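Long-range contact in Ribose/Galactose Isomerase (Vibrio parahaemolyticus, PDB 3ONO), which probably interconverts aldose and ketose sugar phosphates as a member of the LacAB/RpiB isomerase family: residues His47-Leu61 / Leu182-Phe196. Residues are numbered along the deposited sequence; the frame is centred on the assembly and turned at random.
Sequences HHLTYIHLGIMASIL and LVKTAVGSTQFQECF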
ATOM      1  N   HIS A  47     -15.525 -29.228  -3.041  1.00 31.73           N
ATOM      2  CA  HIS A  47     -16.659 -29.015  -2.137  1.00 31.62           C
ATOM      3  C   HIS A  47     -16.839 -27.518  -1.907  1.00 33.39           C
ATOM      4  O   HIS A  47     -15.934 -26.871  -1.397  1.00 29.24           O
ATOM      5  CB  HIS A  47     -16.376 -29.714  -0.814  1.00 33.33           C
ATOM      6  CG  HIS A  47     -17.412 -29.475   0.244  1.00 30.58           C
ATOM      7  ND1 HIS A  47     -18.671 -30.031   0.201  1.00 34.89           N
ATOM      8  CD2 HIS A  47     -17.362 -28.742   1.381  1.00 28.81           C
ATOM      9  CE1 HIS A  47     -19.348 -29.669   1.278  1.00 34.82           C
ATOM     10  NE2 HIS A  47     -18.579 -28.878   2.006  1.00 28.27           N
ATOM     11  N   HIS A  48     -17.999 -26.984  -2.290  1.00 30.35           N
ATOM     12  CA  HIS A  48     -18.202 -25.532  -2.412  1.00 27.03           C
ATOM     13  C   HIS A  48     -18.370 -24.846  -1.050  1.00 24.97           C
ATOM     14  O   HIS A  48     -19.141 -25.315  -0.203  1.00 27.32           O
ATOM     15  CB  HIS A  48     -19.428 -25.260  -3.289  1.00 32.30           C
ATOM     16  CG  HIS A  48     -19.591 -23.827  -3.685  1.00 32.59           C
ATOM     17  ND1 HIS A  48     -20.284 -22.914  -2.920  1.00 37.32           N
ATOM     18  CD2 HIS A  48     -19.171 -23.158  -4.784  1.00 38.23           C
ATOM     19  CE1 HIS A  48     -20.264 -21.737  -3.523  1.00 35.28           C
ATOM     20  NE2 HIS A  48     -19.600 -21.860  -4.657  1.00 40.36           N
ATOM     21  N   LEU A  49     -17.648 -23.735  -0.868  1.00 26.90           N
ATOM     22  CA  LEU A  49     -17.662 -22.948   0.362  1.00 24.09           C
ATOM     23  C   LEU A  49     -17.757 -21.453   0.049  1.00 24.56           C
ATOM     24  O   LEU A  49     -17.236 -20.984  -0.977  1.00 25.88           O
ATOM     25  CB  LEU A  49     -16.350 -23.161   1.114  1.00 25.49           C
ATOM     26  CG  LEU A  49     -15.992 -24.565   1.589  1.00 23.65           C
ATOM     27  CD1 LEU A  49     -14.672 -24.482   2.344  1.00 25.23           C
ATOM     28  CD2 LEU A  49     -17.102 -25.109   2.496  1.00 23.86           C
ATOM     29  N   THR A  50     -18.374 -20.695   0.951  1.00 22.61           N
ATOM     30  CA  THR A  50     -18.297 -19.234   0.873  1.00 21.90           C
ATOM     31  C   THR A  50     -17.556 -18.737   2.104  1.00 21.90           C
ATOM     32  O   THR A  50     -17.223 -19.518   3.004  1.00 21.56           O
ATOM     33  CB  THR A  50     -19.675 -18.568   0.944  1.00 25.95           C
ATOM     34  OG1 THR A  50     -20.179 -18.677   2.279  1.00 23.49           O
ATOM     35  CG2 THR A  50     -20.655 -19.204  -0.020  1.00 23.09           C
ATOM     36  N   TYR A  51     -17.357 -17.428   2.188  1.00 20.32           N
ATOM     37  CA  TYR A  51     -16.682 -16.901   3.371  1.00 18.98           C
ATOM     38  C   TYR A  51     -17.493 -17.081   4.650  1.00 20.44           C
ATOM     39  O   TYR A  51     -16.932 -16.992   5.738  1.00 20.87           O
ATOM     40  CB  TYR A  51     -16.259 -15.434   3.189  1.00 18.00           C
ATOM     41  CG  TYR A  51     -17.384 -14.442   3.035  1.00 19.88           C
ATOM     42  CD1 TYR A  51     -18.103 -13.987   4.147  1.00 19.40           C
ATOM     43  CD2 TYR A  51     -17.706 -13.913   1.772  1.00 22.82           C
ATOM     44  CE1 TYR A  51     -19.108 -13.040   4.008  1.00 21.42           C
ATOM     45  CE2 TYR A  51     -18.722 -12.974   1.627  1.00 22.80           C
ATOM     46  CZ  TYR A  51     -19.429 -12.556   2.751  1.00 20.31           C
ATOM     47  OH  TYR A  51     -20.430 -11.614   2.634  1.00 21.46           O
ATOM     48  N   ILE A  52     -18.794 -17.371   4.539  1.00 20.09           N
ATOM     49  CA  ILE A  52     -19.575 -17.685   5.724  1.00 17.87           C
ATOM     50  C   ILE A  52     -19.105 -19.006   6.325  1.00 19.09           C
ATOM     51  O   ILE A  52     -18.897 -19.121   7.533  1.00 22.46           O
ATOM     52  CB  ILE A  52     -21.100 -17.809   5.406  1.00 17.01           C
ATOM     53  CG1 ILE A  52     -21.637 -16.494   4.845  1.00 22.68           C
ATOM     54  CG2 ILE A  52     -21.887 -18.211   6.683  1.00 19.10           C
ATOM     55  CD1 ILE A  52     -21.532 -15.307   5.799  1.00 23.04           C
ATOM     56  N   HIS A  53     -18.929 -20.016   5.480  1.00 20.20           N
ATOM     57  CA  HIS A  53     -18.497 -21.318   5.965  1.00 21.73           C
ATOM     58  C   HIS A  53     -17.104 -21.215   6.568  1.00 19.90           C
ATOM     59  O   HIS A  53     -16.797 -21.899   7.536  1.00 21.73           O
ATOM     60  CB  HIS A  53     -18.512 -22.350   4.842  1.00 22.47           C
ATOM     61  CG  HIS A  53     -19.844 -22.470   4.172  1.00 25.74           C
ATOM     62  ND1 HIS A  53     -20.067 -22.037   2.877  1.00 25.79           N
ATOM     63  CD2 HIS A  53     -21.030 -22.949   4.625  1.00 25.20           C
ATOM     64  CE1 HIS A  53     -21.332 -22.261   2.560  1.00 23.58           C
ATOM     65  NE2 HIS A  53     -21.940 -22.812   3.605  1.00 20.48           N
ATOM     66  N   LEU A  54     -16.259 -20.361   5.991  1.00 20.61           N
ATOM     67  CA  LEU A  54     -14.909 -20.217   6.525  1.00 19.01           C
ATOM     68  C   LEU A  54     -14.911 -19.860   8.014  1.00 19.58           C
ATOM     69  O   LEU A  54     -14.126 -20.414   8.804  1.00 22.33           O
ATOM     70  CB  LEU A  54     -14.113 -19.162   5.728  1.00 19.88           C
ATOM     71  CG  LEU A  54     -13.907 -19.459   4.240  1.00 21.34           C
ATOM     72  CD1 LEU A  54     -13.101 -18.322   3.571  1.00 21.35           C
ATOM     73  CD2 LEU A  54     -13.207 -20.806   4.016  1.00 22.71           C
ATOM     74  N   GLY A  55     -15.739 -18.904   8.405  1.00 19.55           N
ATOM     75  CA  GLY A  55     -15.780 -18.500   9.799  1.00 17.60           C
ATOM     76  C   GLY A  55     -16.194 -19.652  10.704  1.00 20.86           C
ATOM     77  O   GLY A  55     -15.651 -19.839  11.804  1.00 21.59           O
ATOM     78  N   ILE A  56     -17.183 -20.421  10.256  1.00 18.23           N
ATOM     79  CA  ILE A  56     -17.665 -21.554  11.060  1.00 19.30           C
ATOM     80  C   ILE A  56     -16.562 -22.603  11.203  1.00 23.23           C
ATOM     81  O   ILE A  56     -16.324 -23.142  12.297  1.00 22.77           O
ATOM     82  CB  ILE A  56     -18.916 -22.188  10.411  1.00 20.01           C
ATOM     83  CG1 ILE A  56     -20.068 -21.191  10.439  1.00 20.68           C
ATOM     84  CG2 ILE A  56     -19.318 -23.485  11.136  1.00 23.49           C
ATOM     85  CD1 ILE A  56     -21.172 -21.511   9.432  1.00 22.35           C
HETATM   86  N   MSE A  57     -15.884 -22.886  10.094  1.00 25.09           N
HETATM   87  CA  MSE A  57     -14.728 -23.786  10.114  1.00 23.26           C
HETATM   88  C   MSE A  57     -13.628 -23.286  11.038  1.00 24.19           C
HETATM   89  O   MSE A  57     -13.034 -24.067  11.785  1.00 22.53           O
HETATM   90  CB  MSE A  57     -14.186 -23.995   8.689  1.00 22.87           C
HETATM   91  CG  MSE A  57     -15.256 -24.555   7.783  1.00 25.57           C
HETATM   92 SE   MSE A  57     -14.893 -24.291   5.900  0.62 30.40          SE
HETATM   93  CE  MSE A  57     -13.731 -25.818   5.743  1.00 28.80           C
ATOM     94  N   ALA A  58     -13.352 -21.988  11.016  1.00 22.51           N
ATOM     95  CA  ALA A  58     -12.296 -21.481  11.893  1.00 20.20           C
ATOM     96  C   ALA A  58     -12.708 -21.686  13.345  1.00 21.75           C
ATOM     97  O   ALA A  58     -11.889 -22.084  14.189  1.00 22.37           O
ATOM     98  CB  ALA A  58     -12.031 -20.010  11.616  1.00 19.97           C
ATOM     99  N   SER A  59     -13.977 -21.416  13.645  1.00 19.17           N
ATOM    100  CA  SER A  59     -14.441 -21.613  15.028  1.00 17.64           C
ATOM    101  C   SER A  59     -14.294 -23.071  15.443  1.00 26.68           C
ATOM    102  O   SER A  59     -13.760 -23.370  16.516  1.00 24.77           O
ATOM    103  CB  SER A  59     -15.902 -21.182  15.234  1.00 20.97           C
ATOM    104  OG  SER A  59     -16.292 -21.458  16.584  1.00 22.94           O
ATOM    105  N   ILE A  60     -14.746 -23.987  14.597  1.00 21.26           N
ATOM    106  CA  ILE A  60     -14.736 -25.395  15.009  1.00 24.09           C
ATOM    107  C   ILE A  60     -13.300 -25.864  15.218  1.00 25.24           C
ATOM    108  O   ILE A  60     -12.987 -26.508  16.228  1.00 26.51           O
ATOM    109  CB  ILE A  60     -15.482 -26.279  14.012  1.00 25.22           C
ATOM    110  CG1 ILE A  60     -16.980 -25.948  14.087  1.00 25.60           C
ATOM    111  CG2 ILE A  60     -15.243 -27.773  14.327  1.00 25.68           C
ATOM    112  CD1 ILE A  60     -17.812 -26.527  12.950  1.00 26.79           C
ATOM    113  N   LEU A  61     -12.413 -25.505  14.293  1.00 24.35           N
ATOM    114  CA  LEU A  61     -11.036 -25.964  14.405  1.00 21.43           C
ATOM    115  C   LEU A  61     -10.284 -25.286  15.543  1.00 28.61           C
ATOM    116  O   LEU A  61      -9.474 -25.925  16.202  1.00 28.44           O
ATOM    117  CB  LEU A  61     -10.302 -25.821  13.075  1.00 22.55           C
ATOM    118  CG  LEU A  61     -10.787 -26.652  11.884  1.00 24.04           C
ATOM    119  CD1 LEU A  61     -10.028 -26.306  10.603  1.00 26.67           C
ATOM    120  CD2 LEU A  61     -10.668 -28.155  12.169  1.00 27.48           C
ATOM    121  N   LEU A 182     -25.713 -24.486   6.906  1.00 24.45           N
ATOM    122  CA  LEU A 182     -24.405 -23.836   6.828  1.00 22.47           C
ATOM    123  C   LEU A 182     -23.363 -24.672   7.539  1.00 27.25           C
ATOM    124  O   LEU A 182     -22.275 -24.860   7.022  1.00 24.89           O
ATOM    125  CB  LEU A 182     -24.424 -22.448   7.451  1.00 26.10           C
ATOM    126  CG  LEU A 182     -25.175 -21.339   6.726  1.00 24.08           C
ATOM    127  CD1 LEU A 182     -25.208 -20.113   7.614  1.00 24.97           C
ATOM    128  CD2 LEU A 182     -24.510 -20.999   5.376  1.00 25.38           C
ATOM    129  N   VAL A 183     -23.684 -25.177   8.727  1.00 26.37           N
ATOM    130  CA  VAL A 183     -22.666 -25.894   9.482  1.00 24.80           C
ATOM    131  C   VAL A 183     -22.351 -27.230   8.816  1.00 27.43           C
ATOM    132  O   VAL A 183     -21.184 -27.640   8.754  1.00 27.96           O
ATOM    133  CB  VAL A 183     -23.066 -26.101  10.947  1.00 27.02           C
ATOM    134  CG1 VAL A 183     -21.875 -26.648  11.733  1.00 26.78           C
ATOM    135  CG2 VAL A 183     -23.566 -24.781  11.552  1.00 23.33           C
ATOM    136  N   LYS A 184     -23.385 -27.923   8.330  1.00 26.09           N
ATOM    137  CA  LYS A 184     -23.165 -29.178   7.612  1.00 25.18           C
ATOM    138  C   LYS A 184     -22.227 -28.978   6.424  1.00 28.14           C
ATOM    139  O   LYS A 184     -21.329 -29.799   6.169  1.00 29.16           O
ATOM    140  CB  LYS A 184     -24.489 -29.784   7.124  1.00 25.43           C
ATOM    141  CG  LYS A 184     -25.410 -30.238   8.222  1.00 38.28           C
ATOM    142  CD  LYS A 184     -26.734 -30.732   7.618  1.00 47.68           C
ATOM    143  CE  LYS A 184     -27.623 -31.386   8.663  1.00 55.61           C
ATOM    144  NZ  LYS A 184     -28.206 -30.379   9.588  1.00 61.07           N
ATOM    145  N   THR A 185     -22.442 -27.894   5.690  1.00 25.91           N
ATOM    146  CA  THR A 185     -21.587 -27.586   4.542  1.00 26.88           C
ATOM    147  C   THR A 185     -20.168 -27.314   5.023  1.00 25.26           C
ATOM    148  O   THR A 185     -19.203 -27.805   4.446  1.00 28.03           O
ATOM    149  CB  THR A 185     -22.119 -26.387   3.742  1.00 27.05           C
ATOM    150  OG1 THR A 185     -23.375 -26.750   3.133  1.00 32.59           O
ATOM    151  CG2 THR A 185     -21.100 -25.973   2.646  1.00 28.18           C
ATOM    152  N   ALA A 186     -20.052 -26.552   6.110  1.00 24.81           N
ATOM    153  CA  ALA A 186     -18.727 -26.178   6.632  1.00 28.20           C
ATOM    154  C   ALA A 186     -17.880 -27.406   6.988  1.00 29.36           C
ATOM    155  O   ALA A 186     -16.668 -27.411   6.762  1.00 27.28           O
ATOM    156  CB  ALA A 186     -18.863 -25.240   7.845  1.00 25.35           C
ATOM    157  N   VAL A 187     -18.505 -28.443   7.538  1.00 28.31           N
ATOM    158  CA  VAL A 187     -17.741 -29.608   7.982  1.00 28.08           C
ATOM    159  C   VAL A 187     -17.795 -30.750   6.974  1.00 31.61           C
ATOM    160  O   VAL A 187     -17.330 -31.850   7.253  1.00 33.71           O
ATOM    161  CB  VAL A 187     -18.224 -30.124   9.347  1.00 27.41           C
ATOM    162  CG1 VAL A 187     -18.288 -28.976  10.346  1.00 28.85           C
ATOM    163  CG2 VAL A 187     -19.593 -30.772   9.207  1.00 28.72           C
ATOM    164  N   GLY A 188     -18.334 -30.473   5.793  1.00 31.77           N
ATOM    165  CA  GLY A 188     -18.585 -31.509   4.809  1.00 34.23           C
ATOM    166  C   GLY A 188     -17.424 -32.150   4.057  1.00 34.47           C
ATOM    167  O   GLY A 188     -17.550 -33.285   3.618  1.00 37.80           O
ATOM    168  N   SER A 189     -16.295 -31.460   3.894  1.00 30.27           N
ATOM    169  CA  SER A 189     -15.231 -31.993   3.036  1.00 30.73           C
ATOM    170  C   SER A 189     -14.350 -33.032   3.733  1.00 33.41           C
ATOM    171  O   SER A 189     -14.199 -33.011   4.952  1.00 35.34           O
ATOM    172  CB  SER A 189     -14.339 -30.866   2.494  1.00 32.09           C
ATOM    173  OG  SER A 189     -13.245 -30.651   3.370  1.00 36.18           O
ATOM    174  N   THR A 190     -13.749 -33.921   2.942  1.00 35.51           N
ATOM    175  CA  THR A 190     -12.823 -34.912   3.474  1.00 36.43           C
ATOM    176  C   THR A 190     -11.596 -34.265   4.113  1.00 37.04           C
ATOM    177  O   THR A 190     -11.136 -34.721   5.163  1.00 37.73           O
ATOM    178  CB  THR A 190     -12.370 -35.935   2.400  1.00 38.52           C
ATOM    179  OG1 THR A 190     -11.783 -35.241   1.291  1.00 46.30           O
ATOM    180  CG2 THR A 190     -13.540 -36.740   1.905  1.00 40.07           C
ATOM    181  N   GLN A 191     -11.067 -33.204   3.501  1.00 30.73           N
ATOM    182  CA  GLN A 191      -9.874 -32.560   4.069  1.00 32.53           C
ATOM    183  C   GLN A 191     -10.198 -31.868   5.406  1.00 33.14           C
ATOM    184  O   GLN A 191      -9.372 -31.851   6.315  1.00 33.78           O
ATOM    185  CB  GLN A 191      -9.157 -31.626   3.073  1.00 33.18           C
ATOM    186  CG  GLN A 191      -9.953 -30.418   2.627  1.00 32.38           C
ATOM    187  CD  GLN A 191     -10.767 -30.682   1.378  1.00 34.87           C
ATOM    188  OE1 GLN A 191     -11.144 -31.824   1.098  1.00 34.39           O
ATOM    189  NE2 GLN A 191     -11.038 -29.625   0.613  1.00 32.82           N
ATOM    190  N   PHE A 192     -11.403 -31.326   5.550  1.00 31.04           N
ATOM    191  CA  PHE A 192     -11.768 -30.730   6.837  1.00 29.41           C
ATOM    192  C   PHE A 192     -11.892 -31.806   7.908  1.00 34.11           C
ATOM    193  O   PHE A 192     -11.333 -31.693   9.003  1.00 31.81           O
ATOM    194  CB  PHE A 192     -13.087 -29.956   6.760  1.00 30.33           C
ATOM    195  CG  PHE A 192     -13.521 -29.389   8.089  1.00 29.74           C
ATOM    196  CD1 PHE A 192     -13.069 -28.138   8.495  1.00 31.49           C
ATOM    197  CD2 PHE A 192     -14.339 -30.113   8.940  1.00 32.39           C
ATOM    198  CE1 PHE A 192     -13.442 -27.612   9.716  1.00 28.85           C
ATOM    199  CE2 PHE A 192     -14.722 -29.594  10.171  1.00 31.33           C
ATOM    200  CZ  PHE A 192     -14.268 -28.338  10.557  1.00 29.34           C
ATOM    201  N   GLN A 193     -12.646 -32.851   7.591  1.00 33.30           N
ATOM    202  CA  GLN A 193     -12.903 -33.908   8.561  1.00 36.84           C
ATOM    203  C   GLN A 193     -11.606 -34.590   9.003  1.00 38.69           C
ATOM    204  O   GLN A 193     -11.432 -34.906  10.180  1.00 38.36           O
ATOM    205  CB  GLN A 193     -13.899 -34.916   7.996  1.00 36.54           C
ATOM    206  CG  GLN A 193     -15.300 -34.337   7.858  1.00 38.06           C
ATOM    207  CD  GLN A 193     -16.247 -35.270   7.150  1.00 44.01           C
ATOM    208  OE1 GLN A 193     -16.065 -36.488   7.175  1.00 48.11           O
ATOM    209  NE2 GLN A 193     -17.277 -34.707   6.518  1.00 41.20           N
ATOM    210  N   GLU A 194     -10.690 -34.790   8.063  1.00 38.19           N
ATOM    211  CA  GLU A 194      -9.447 -35.475   8.376  1.00 44.98           C
ATOM    212  C   GLU A 194      -8.639 -34.690   9.402  1.00 43.62           C
ATOM    213  O   GLU A 194      -8.073 -35.265  10.331  1.00 45.36           O
ATOM    214  CB  GLU A 194      -8.622 -35.703   7.108  1.00 52.48           C
ATOM    215  CG  GLU A 194      -7.401 -36.581   7.328  1.00 71.48           C
ATOM    216  CD  GLU A 194      -6.552 -36.738   6.074  1.00 87.77           C
ATOM    217  OE1 GLU A 194      -7.024 -36.349   4.981  1.00 91.92           O
ATOM    218  OE2 GLU A 194      -5.413 -37.249   6.188  1.00 92.70           O
ATOM    219  N   CYS A 195      -8.584 -33.370   9.229  1.00 34.92           N
ATOM    220  CA  CYS A 195      -7.888 -32.514  10.176  1.00 31.26           C
ATOM    221  C   CYS A 195      -8.637 -32.515  11.510  1.00 31.16           C
ATOM    222  O   CYS A 195      -8.060 -32.801  12.555  1.00 35.47           O
ATOM    223  CB  CYS A 195      -7.773 -31.085   9.619  1.00 30.99           C
ATOM    224  SG  CYS A 195      -7.172 -29.849  10.801  1.00 35.66           S
ATOM    225  N   PHE A 196      -9.932 -32.222  11.467  1.00 28.47           N
ATOM    226  CA  PHE A 196     -10.711 -32.078  12.685  1.00 31.68           C
ATOM    227  C   PHE A 196     -10.684 -33.328  13.567  1.00 34.50           C
ATOM    228  O   PHE A 196     -10.337 -33.274  14.747  1.00 37.95           O
ATOM    229  CB  PHE A 196     -12.167 -31.733  12.360  1.00 32.32           C
ATOM    230  CG  PHE A 196     -13.048 -31.683  13.564  1.00 29.84           C
ATOM    231  CD1 PHE A 196     -12.928 -30.651  14.477  1.00 28.42           C
ATOM    232  CD2 PHE A 196     -13.984 -32.690  13.811  1.00 30.56           C
ATOM    233  CE1 PHE A 196     -13.742 -30.609  15.613  1.00 25.62           C
ATOM    234  CE2 PHE A 196     -14.803 -32.652  14.927  1.00 30.70           C
ATOM    235  CZ  PHE A 196     -14.692 -31.626  15.833  1.00 33.24           C
TER
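Thr185 lays its methyl over one face of the His53 imidazole, a CH-pi contact with Thr185 CG2 3.6 Å from the ring centroid. CG2 stands anti to the backbone N (chi1 -66° for OG1), which turns the methyl onto the ring and leaves OG1 to bond back to Glu181 O of its own helix. The ring's rotation is fixed from its edge: His53 ND1 accepts from Thr50 N at 2.9 Å, completing a capping box in which Thr50 OG1 accepts from Ile52 N. Ala186 CB lies 3.8 Å from Ile56 CG2 and 3.7 Å from CG of Met57, a selenomethionine; this small side chain is consistent with the close approach of helices 51-61 and 182-186, whose axes come within 8.9 Å and cross at -73°. Beyond the turn, Phe192 points its CZ edge at Ile60 CG2, while Leu61 CG reaches Phe192 CE1 at 3.6 Å; the same Ile60 methyl meets Phe196 CE1. At the loop end, His47 NE2 donates to Thr185 O at 2.7 Å, nearly straight (175°), in the ring plane and on a carbonyl lone pair. Because Gly188 N also donates to it, Thr185 O is gripped twice. Apolar packing thus joins helix 51-63 to helices 180-186 and 190-199, and one directional bond from His47 ties the preceding loop to the helical turn.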